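Local coordinates for protein sensor histidine kinase PdtaS (Mycobacterium tuberculosis, PDB 2YKF) that probably responds to nutrient deprivation by binding c-di-GMP and autophosphorylating on histidine, and is represented here by its GAF and PAS-like sensor region, at residues G182-D187 and P197-A202; G190-A195 and T210-V215; V260-L265 and I278-V283. One frame throughout, in Å; residues are numbered along the deposited sequence.

Contact 1: G182-D187 and P197-A202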
loop_
_atom_site.group_PDB
_atom_site.type_symbol
_atom_site.label_atom_id
_atom_site.label_comp_id
_atom_site.label_asym_id
_atom_site.label_seq_id
_atom_site.Cartn_x
_atom_site.Cartn_y
_atom_site.Cartn_z
ATOM N N GLY A 182 -1.310 -5.170 -7.499
ATOM C CA GLY A 182 -1.615 -5.907 -8.734
ATOM C C GLY A 182 -2.957 -5.345 -9.258
ATOM O O GLY A 182 -3.928 -5.249 -8.508
ATOM N N PHE A 183 -2.990 -4.979 -10.518
ATOM C CA PHE A 183 -4.172 -4.296 -11.058
ATOM C C PHE A 183 -4.496 -4.917 -12.387
ATOM O O PHE A 183 -3.565 -5.096 -13.227
ATOM C CB PHE A 183 -3.854 -2.819 -11.307
ATOM C CG PHE A 183 -4.993 -2.066 -11.960
ATOM C CD1 PHE A 183 -6.045 -1.660 -11.232
ATOM C CD2 PHE A 183 -5.020 -1.880 -13.344
ATOM C CE1 PHE A 183 -7.132 -0.933 -11.842
ATOM C CE2 PHE A 183 -6.072 -1.218 -13.957
ATOM C CZ PHE A 183 -7.132 -0.750 -13.210
ATOM N N ILE A 184 -5.783 -5.244 -12.602
ATOM C CA ILE A 184 -6.274 -5.846 -13.887
ATOM C C ILE A 184 -7.522 -5.072 -14.333
ATOM O O ILE A 184 -8.396 -4.799 -13.503
ATOM C CB ILE A 184 -6.717 -7.292 -13.652
ATOM C CG1 ILE A 184 -5.495 -8.208 -13.521
ATOM C CG2 ILE A 184 -7.576 -7.858 -14.829
ATOM C CD1 ILE A 184 -5.772 -9.587 -12.896
ATOM N N ARG A 185 -7.584 -4.668 -15.605
ATOM C CA ARG A 185 -8.789 -4.048 -16.127
ATOM C C ARG A 185 -9.469 -5.075 -17.033
ATOM O O ARG A 185 -8.828 -5.627 -17.930
ATOM C CB ARG A 185 -8.469 -2.748 -16.864
ATOM C CG ARG A 185 -9.674 -2.066 -17.503
ATOM C CD ARG A 185 -10.630 -1.553 -16.466
ATOM N NE ARG A 185 -12.012 -1.705 -16.922
ATOM C CZ ARG A 185 -12.648 -0.837 -17.698
ATOM N NH1 ARG A 185 -12.039 0.273 -18.094
ATOM N NH2 ARG A 185 -13.903 -1.065 -18.056
ATOM N N LEU A 186 -10.755 -5.357 -16.755
ATOM C CA LEU A 186 -11.526 -6.281 -17.633
ATOM C C LEU A 186 -12.500 -5.453 -18.470
ATOM O O LEU A 186 -13.084 -4.535 -17.968
ATOM C CB LEU A 186 -12.382 -7.252 -16.818
ATOM C CG LEU A 186 -11.760 -8.261 -15.889
ATOM C CD1 LEU A 186 -12.858 -9.318 -15.538
ATOM C CD2 LEU A 186 -10.569 -8.905 -16.607
ATOM N N ASP A 187 -12.663 -5.793 -19.734
ATOM C CA ASP A 187 -13.664 -5.148 -20.552
ATOM C C ASP A 187 -15.020 -5.814 -20.319
ATOM O O ASP A 187 -15.112 -6.780 -19.540
ATOM C CB ASP A 187 -13.247 -5.211 -22.031
ATOM C CG ASP A 187 -13.395 -6.605 -22.626
ATOM O OD1 ASP A 187 -14.059 -7.509 -22.002
ATOM O OD2 ASP A 187 -12.868 -6.777 -23.741
ATOM N N PRO A 197 2.400 -5.388 -14.153
ATOM C CA PRO A 197 3.431 -6.392 -13.940
ATOM C C PRO A 197 3.167 -7.249 -12.677
ATOM O O PRO A 197 3.349 -8.497 -12.687
ATOM C CB PRO A 197 4.698 -5.509 -13.776
ATOM C CG PRO A 197 4.467 -4.435 -14.819
ATOM C CD PRO A 197 2.996 -4.088 -14.516
ATOM N N ASN A 198 2.744 -6.603 -11.591
ATOM C CA ASN A 198 2.447 -7.328 -10.331
ATOM C C ASN A 198 1.332 -8.312 -10.446
ATOM O O ASN A 198 1.354 -9.410 -9.823
ATOM C CB ASN A 198 2.164 -6.322 -9.182
ATOM C CG ASN A 198 3.443 -5.912 -8.500
ATOM O OD1 ASN A 198 4.512 -6.477 -8.804
ATOM N ND2 ASN A 198 3.375 -4.912 -7.630
ATOM N N ALA A 199 0.339 -7.965 -11.261
ATOM C CA ALA A 199 -0.755 -8.885 -11.425
ATOM C C ALA A 199 -0.253 -10.115 -12.195
ATOM O O ALA A 199 -0.578 -11.282 -11.848
ATOM C CB ALA A 199 -1.893 -8.201 -12.150
ATOM N N LEU A 200 0.531 -9.872 -13.226
ATOM C CA LEU A 200 1.076 -10.982 -14.053
ATOM C C LEU A 200 1.993 -11.844 -13.168
ATOM O O LEU A 200 2.028 -13.082 -13.299
ATOM C CB LEU A 200 1.945 -10.446 -15.193
ATOM C CG LEU A 200 1.576 -10.434 -16.682
ATOM C CD1 LEU A 200 1.456 -8.988 -17.236
ATOM C CD2 LEU A 200 2.671 -11.218 -17.437
ATOM N N SER A 201 2.790 -11.189 -12.332
ATOM C CA SER A 201 3.621 -11.908 -11.322
ATOM C C SER A 201 2.768 -12.856 -10.451
ATOM O O SER A 201 3.049 -14.044 -10.379
ATOM C CB SER A 201 4.424 -10.896 -10.450
ATOM O OG SER A 201 5.480 -10.460 -11.290
ATOM N N ALA A 202 1.689 -12.337 -9.886
ATOM C CA ALA A 202 0.856 -13.152 -9.075
ATOM C C ALA A 202 0.288 -14.320 -9.886
ATOM O O ALA A 202 0.304 -15.461 -9.424
ATOM C CB ALA A 202 -0.270 -12.306 -8.436
#
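A199 sets its methyl group against the backbone of F183 at the start of strand 183-186. From the first turn of helix 197-205, A199 CB points at the strand and comes to 3.7 Å from F183 O, with F183 N almost as near at 3.8 Å from the same CB. I184 reaches this methyl from farther along the strand. Its CG1 lies anti to the carbonyl carbon and beside the backbone N (chi1 -76°), which brings I184 CG1 to 3.9 Å from A199 CB, while the CD1 end also stays close. The methyl is thus bordered by polar backbone on one part and by an aliphatic branch on another, and no hydrogen bond links the two segments.

G182 meets the helix through its main chain, with G182 CA 4.1 Å from A199 CA. The backbone angles of G182 (phi 165°, psi 130°) are ones that suit a residue without CB, and the close passage of the helix makes the same demand. Alongside, N198 turns the root of its side chain to the glycine, N198 CB lying 3.8 Å from G182 CA. Its carboxamide works elsewhere: ND2 donates a hydrogen bond to the carbonyl O of G180, and OD1 accepts one from R60 of the second subunit. S196, just ahead of the helix, accepts bonds from the backbone N of both F183 and A199 on its hydroxyl, tying strand start and helix start together.

The contact is plain core packing in the PAS-like domain. Strand 183-186 runs between strands 192-195 and 272-282 of the antiparallel sheet, and helix 197-205 also lays A199 and A202 on I280 of strand 272-282, while F183 makes an edge-to-face ring contact with Y148 of helix 143-161.

Contact 2: G190-A195 and T210-V215; sequences GVVSYA and TELEGV
V192 is bonded through both its backbone groups to the type II beta turn L212-V215, V192 N donating to V215 O (3.0 Å) and V192 O receiving G214 N at 2.8 Å. The turn, closed by its own V215 N to L212 O bond, thereby docks the connection between helices 197-205 and 217-221 onto outermost strand 192-195 of the PAS-like sheet. Just beyond, S193 and Y194 both face R185 in a classic beta bulge.

Between the two backbones, the V192 side chain points into the turn, with V192 CB 3.4 Å from L212 O and its CG2 against the L212 side chain. L212, in turn, sends CD2 to the methyl of A195, 3.8 Å from A195 CB. V191 contributes its CG1, which rests on the G214 peptide.

E213, which is exposed, brings the end of its side chain to the strand. Its chain is extended beyond CG, beside the Y194 ring and pointing the same way, ring and carboxylate planes 34° apart. The carboxylate ends at the strand backbone: A195 N donates to E213 OE2 over 3.0 Å, meeting that oxygen on its anti side, 19° out of the carboxylate plane.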
loop_
_atom_site.group_PDB
_atom_site.type_symbol
_atom_site.label_atom_id
_atom_site.label_comp_id
_atom_site.label_asym_id
_atom_site.label_seq_id
_atom_site.Cartn_x
_atom_site.Cartn_y
_atom_site.Cartn_z
ATOM N N GLY A 190 -15.377 -9.559 -20.109
ATOM C CA GLY A 190 -14.559 -10.304 -19.144
ATOM C C GLY A 190 -13.167 -10.613 -19.672
ATOM O O GLY A 190 -12.442 -11.431 -19.089
ATOM N N VAL A 191 -12.796 -9.948 -20.775
ATOM C CA VAL A 191 -11.447 -10.054 -21.405
ATOM C C VAL A 191 -10.515 -9.009 -20.772
ATOM O O VAL A 191 -10.929 -7.854 -20.569
ATOM C CB VAL A 191 -11.514 -9.851 -22.983
ATOM C CG1 VAL A 191 -10.083 -9.848 -23.599
ATOM C CG2 VAL A 191 -12.439 -10.945 -23.610
ATOM N N VAL A 192 -9.312 -9.437 -20.406
ATOM C CA VAL A 192 -8.314 -8.556 -19.770
ATOM C C VAL A 192 -7.783 -7.567 -20.808
ATOM O O VAL A 192 -7.125 -7.964 -21.768
ATOM C CB VAL A 192 -7.128 -9.401 -19.212
ATOM C CG1 VAL A 192 -6.001 -8.503 -18.648
ATOM C CG2 VAL A 192 -7.595 -10.425 -18.169
ATOM N N SER A 193 -8.044 -6.290 -20.606
ATOM C CA SER A 193 -7.528 -5.285 -21.475
ATOM C C SER A 193 -6.222 -4.731 -20.963
ATOM O O SER A 193 -5.404 -4.233 -21.763
ATOM C CB SER A 193 -8.578 -4.199 -21.691
ATOM O OG SER A 193 -8.606 -3.287 -20.593
ATOM N N TYR A 194 -5.956 -4.877 -19.639
ATOM C CA TYR A 194 -4.625 -4.480 -19.091
ATOM C C TYR A 194 -4.408 -5.245 -17.815
ATOM O O TYR A 194 -5.367 -5.375 -17.016
ATOM C CB TYR A 194 -4.538 -2.949 -18.775
ATOM C CG TYR A 194 -3.222 -2.605 -18.105
ATOM C CD1 TYR A 194 -2.046 -2.521 -18.865
ATOM C CD2 TYR A 194 -3.128 -2.511 -16.702
ATOM C CE1 TYR A 194 -0.819 -2.256 -18.277
ATOM C CE2 TYR A 194 -1.924 -2.253 -16.095
ATOM C CZ TYR A 194 -0.777 -2.128 -16.876
ATOM O OH TYR A 194 0.410 -1.906 -16.283
ATOM N N ALA A 195 -3.179 -5.759 -17.653
ATOM C CA ALA A 195 -2.724 -6.406 -16.389
ATOM C C ALA A 195 -1.345 -5.859 -16.014
ATOM O O ALA A 195 -0.401 -5.840 -16.847
ATOM C CB ALA A 195 -2.672 -7.958 -16.557
ATOM N N THR A 210 0.767 -18.625 -19.526
ATOM C CA THR A 210 0.196 -17.917 -20.697
ATOM C C THR A 210 0.251 -16.400 -20.521
ATOM O O THR A 210 0.586 -15.907 -19.435
ATOM C CB THR A 210 -1.286 -18.391 -20.852
ATOM O OG1 THR A 210 -1.320 -19.494 -21.749
ATOM C CG2 THR A 210 -2.267 -17.290 -21.342
ATOM N N GLU A 211 -0.025 -15.647 -21.587
ATOM C CA GLU A 211 -0.258 -14.196 -21.432
ATOM C C GLU A 211 -1.582 -13.938 -20.660
ATOM O O GLU A 211 -2.446 -14.786 -20.594
ATOM C CB GLU A 211 -0.270 -13.499 -22.824
ATOM C CG GLU A 211 1.130 -13.395 -23.459
ATOM C CD GLU A 211 1.103 -13.080 -24.965
ATOM O OE1 GLU A 211 -0.011 -12.898 -25.544
ATOM O OE2 GLU A 211 2.211 -13.017 -25.561
ATOM N N LEU A 212 -1.753 -12.769 -20.081
ATOM C CA LEU A 212 -3.052 -12.486 -19.473
ATOM C C LEU A 212 -3.864 -11.571 -20.347
ATOM O O LEU A 212 -5.033 -11.785 -20.543
ATOM C CB LEU A 212 -2.841 -11.838 -18.109
ATOM C CG LEU A 212 -3.888 -11.953 -17.025
ATOM C CD1 LEU A 212 -4.570 -13.335 -16.998
ATOM C CD2 LEU A 212 -3.158 -11.595 -15.686
ATOM N N GLU A 213 -3.232 -10.514 -20.838
ATOM C CA GLU A 213 -3.886 -9.571 -21.730
ATOM C C GLU A 213 -4.453 -10.217 -22.987
ATOM O O GLU A 213 -3.846 -11.108 -23.563
ATOM C CB GLU A 213 -2.935 -8.434 -22.095
ATOM C CG GLU A 213 -2.875 -7.404 -20.978
ATOM C CD GLU A 213 -1.750 -6.364 -21.120
ATOM O OE1 GLU A 213 -1.258 -6.083 -22.262
ATOM O OE2 GLU A 213 -1.384 -5.820 -20.062
ATOM N N GLY A 214 -5.654 -9.787 -23.350
ATOM C CA GLY A 214 -6.407 -10.381 -24.437
ATOM C C GLY A 214 -7.058 -11.722 -24.133
ATOM O O GLY A 214 -7.596 -12.344 -25.012
ATOM N N VAL A 215 -7.016 -12.197 -22.896
ATOM C CA VAL A 215 -7.605 -13.524 -22.604
ATOM C C VAL A 215 -8.791 -13.292 -21.684
ATOM O O VAL A 215 -8.789 -12.358 -20.909
ATOM C CB VAL A 215 -6.602 -14.486 -21.959
ATOM C CG1 VAL A 215 -7.227 -15.860 -21.748
ATOM C CG2 VAL A 215 -5.334 -14.630 -22.832
#

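Contact 3: V260-L265 and I278-V283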
loop_
_atom_site.group_PDB
_atom_site.type_symbol
_atom_site.label_atom_id
_atom_site.label_comp_id
_atom_site.label_asym_id
_atom_site.label_seq_id
_atom_site.Cartn_x
_atom_site.Cartn_y
_atom_site.Cartn_z
ATOM N N VAL A 260 -3.563 -15.891 -3.267
ATOM C CA VAL A 260 -3.745 -14.503 -3.626
ATOM C C VAL A 260 -5.000 -13.923 -2.958
ATOM O O VAL A 260 -5.962 -14.673 -2.634
ATOM C CB VAL A 260 -3.790 -14.292 -5.129
ATOM C CG1 VAL A 260 -2.470 -14.657 -5.759
ATOM C CG2 VAL A 260 -4.950 -15.145 -5.762
ATOM N N LEU A 261 -5.001 -12.616 -2.726
ATOM C CA LEU A 261 -6.222 -11.939 -2.278
ATOM C C LEU A 261 -6.710 -11.182 -3.490
ATOM O O LEU A 261 -5.925 -10.540 -4.157
ATOM C CB LEU A 261 -5.969 -10.873 -1.187
ATOM C CG LEU A 261 -5.573 -11.293 0.204
ATOM C CD1 LEU A 261 -5.406 -9.992 1.062
ATOM C CD2 LEU A 261 -6.691 -12.153 0.712
ATOM N N LEU A 262 -8.008 -11.259 -3.751
ATOM C CA LEU A 262 -8.594 -10.596 -4.915
ATOM C C LEU A 262 -9.627 -9.648 -4.406
ATOM O O LEU A 262 -10.391 -10.009 -3.482
ATOM C CB LEU A 262 -9.351 -11.592 -5.797
ATOM C CG LEU A 262 -8.539 -12.654 -6.481
ATOM C CD1 LEU A 262 -9.509 -13.623 -7.165
ATOM C CD2 LEU A 262 -7.680 -12.013 -7.479
ATOM N N ARG A 263 -9.701 -8.469 -5.026
ATOM C CA ARG A 263 -10.813 -7.549 -4.791
ATOM C C ARG A 263 -11.398 -7.074 -6.152
ATOM O O ARG A 263 -10.647 -6.604 -7.029
ATOM C CB ARG A 263 -10.343 -6.358 -3.995
ATOM C CG ARG A 263 -11.492 -5.426 -3.771
ATOM C CD ARG A 263 -11.064 -4.184 -3.206
ATOM N NE ARG A 263 -12.173 -3.226 -3.241
ATOM C CZ ARG A 263 -12.012 -1.970 -2.892
ATOM N NH1 ARG A 263 -10.790 -1.555 -2.528
ATOM N NH2 ARG A 263 -13.048 -1.136 -2.921
ATOM N N THR A 264 -12.702 -7.285 -6.365
ATOM C CA THR A 264 -13.330 -6.922 -7.622
ATOM C C THR A 264 -14.176 -5.654 -7.376
ATOM O O THR A 264 -14.679 -5.421 -6.251
ATOM C CB THR A 264 -14.246 -8.057 -8.162
ATOM O OG1 THR A 264 -15.303 -8.324 -7.195
ATOM C CG2 THR A 264 -13.416 -9.373 -8.296
ATOM N N LEU A 265 -14.300 -4.864 -8.437
ATOM C CA LEU A 265 -15.021 -3.572 -8.448
ATOM C C LEU A 265 -15.690 -3.468 -9.797
ATOM O O LEU A 265 -15.017 -3.391 -10.801
ATOM C CB LEU A 265 -14.039 -2.399 -8.399
ATOM C CG LEU A 265 -13.422 -2.184 -7.077
ATOM C CD1 LEU A 265 -12.087 -2.945 -7.227
ATOM C CD2 LEU A 265 -13.227 -0.652 -6.914
ATOM N N ILE A 278 -9.965 -5.329 -11.098
ATOM C CA ILE A 278 -9.665 -6.339 -10.154
ATOM C C ILE A 278 -8.315 -6.004 -9.554
ATOM O O ILE A 278 -7.306 -5.836 -10.274
ATOM C CB ILE A 278 -9.661 -7.756 -10.808
ATOM C CG1 ILE A 278 -11.082 -8.050 -11.381
ATOM C CG2 ILE A 278 -9.224 -8.878 -9.810
ATOM C CD1 ILE A 278 -11.209 -9.381 -11.978
ATOM N N LEU A 279 -8.274 -5.978 -8.235
ATOM C CA LEU A 279 -6.963 -5.804 -7.553
ATOM C C LEU A 279 -6.546 -7.145 -7.003
ATOM O O LEU A 279 -7.382 -7.941 -6.579
ATOM C CB LEU A 279 -7.080 -4.805 -6.427
ATOM C CG LEU A 279 -7.860 -3.533 -6.805
ATOM C CD1 LEU A 279 -7.971 -2.745 -5.508
ATOM C CD2 LEU A 279 -7.093 -2.773 -7.829
ATOM N N ILE A 280 -5.266 -7.441 -7.108
ATOM C CA ILE A 280 -4.761 -8.744 -6.644
ATOM C C ILE A 280 -3.500 -8.569 -5.843
ATOM O O ILE A 280 -2.690 -7.725 -6.146
ATOM C CB ILE A 280 -4.578 -9.740 -7.818
ATOM C CG1 ILE A 280 -4.058 -11.115 -7.330
ATOM C CG2 ILE A 280 -3.680 -9.183 -8.905
ATOM C CD1 ILE A 280 -3.955 -12.133 -8.518
ATOM N N ARG A 281 -3.364 -9.340 -4.756
ATOM C CA ARG A 281 -2.134 -9.242 -3.988
ATOM C C ARG A 281 -1.670 -10.677 -3.731
ATOM O O ARG A 281 -2.432 -11.457 -3.189
ATOM C CB ARG A 281 -2.387 -8.591 -2.631
ATOM C CG ARG A 281 -1.045 -8.463 -1.863
ATOM C CD ARG A 281 -1.134 -7.892 -0.434
ATOM N NE ARG A 281 0.265 -7.625 -0.057
ATOM C CZ ARG A 281 0.720 -7.421 1.193
ATOM N NH1 ARG A 281 -0.134 -7.363 2.234
ATOM N NH2 ARG A 281 2.036 -7.171 1.372
ATOM N N ASP A 282 -0.457 -11.017 -4.139
ATOM C CA ASP A 282 0.150 -12.305 -3.747
ATOM C C ASP A 282 0.446 -12.325 -2.251
ATOM O O ASP A 282 1.324 -11.606 -1.718
ATOM C CB ASP A 282 1.394 -12.553 -4.604
ATOM C CG ASP A 282 2.078 -13.897 -4.276
ATOM O OD1 ASP A 282 1.670 -14.523 -3.274
ATOM O OD2 ASP A 282 3.001 -14.308 -5.035
ATOM N N VAL A 283 -0.304 -13.104 -1.510
ATOM C CA VAL A 283 -0.039 -13.157 -0.083
ATOM C C VAL A 283 0.579 -14.524 0.394
ATOM O O VAL A 283 0.413 -14.928 1.518
ATOM C CB VAL A 283 -1.289 -12.815 0.728
ATOM C CG1 VAL A 283 -1.723 -11.373 0.428
ATOM C CG2 VAL A 283 -2.416 -13.790 0.412
#
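L262 and I280 face each other as a non-hydrogen-bonded pair of the antiparallel hairpin formed by strands 258-269 and 272-282, and their side chains pack closely. The two lie side by side, pointing the same way. I280 CG1 is anti to its backbone N (chi1 -180°), which carries it across to L262, so that L262 CD2 stands 3.7 Å from I280 CG1. V260 crosses the same isoleucine obliquely, with V260 CB 3.9 Å from I280 CG1. On the same face, T264 CG2 runs beside I278 CG1.

The backbone holds this register with four bonds in two hydrogen-bonded pairs, R263 with L279 and L261 with R281. L279 N reaches R263 O at 2.7 Å, and L261 N reaches R281 O at 2.9 Å. On the face carrying these residues, R263 stretches its chain past L279, whose CD1 touches R263 CD at 4.1 Å; R263 NH2 forms a salt bridge with E30 OE1, which probably offsets the charge of this buried residue.

Packing is looser at the end of strand 272-282. R281 and D282 are partly exposed, and little of D282 is covered by segment 260-265; R281 leads its end away from it, and D282 OD1 is hydrogen-bonded to T284 OG1. V283 nevertheless closes this end, crossing L261 at about a right angle with V283 CG1 3.9 Å from L261 CG, and R174 of the second subunit packs on L261, R281 and V283.

Within the PAS-like sheet, strand 258-269 has strand 250-255 as its other neighbour and strand 272-282 has strand 183-186. Helix 197-205 packs on I280 through A199, A202 and Y203, whereas L33 of helix 18-38 packs on the opposite face, against R263 and L279.

All three contacts involve strands of one antiparallel sheet of the PAS-like domain. Contact 3 and contact 1 are buried; contact 2, on outermost strand 192-195, is only partly so. Contact 3 combines a ladder of backbone bonds with aliphatic packing, contact 1 is packing of helix on strand without a bond across it, and contact 2 joins main-chain bonds with a carboxylate from an exposed glutamate. Strand 183-186 connects them: I184 N bonds to I278 O on the contact 3 side, and R185 N to Y194 O on the contact 2 side. Contacts 2 and 3 do not touch, and contacts 1 and 3 both reach the second subunit.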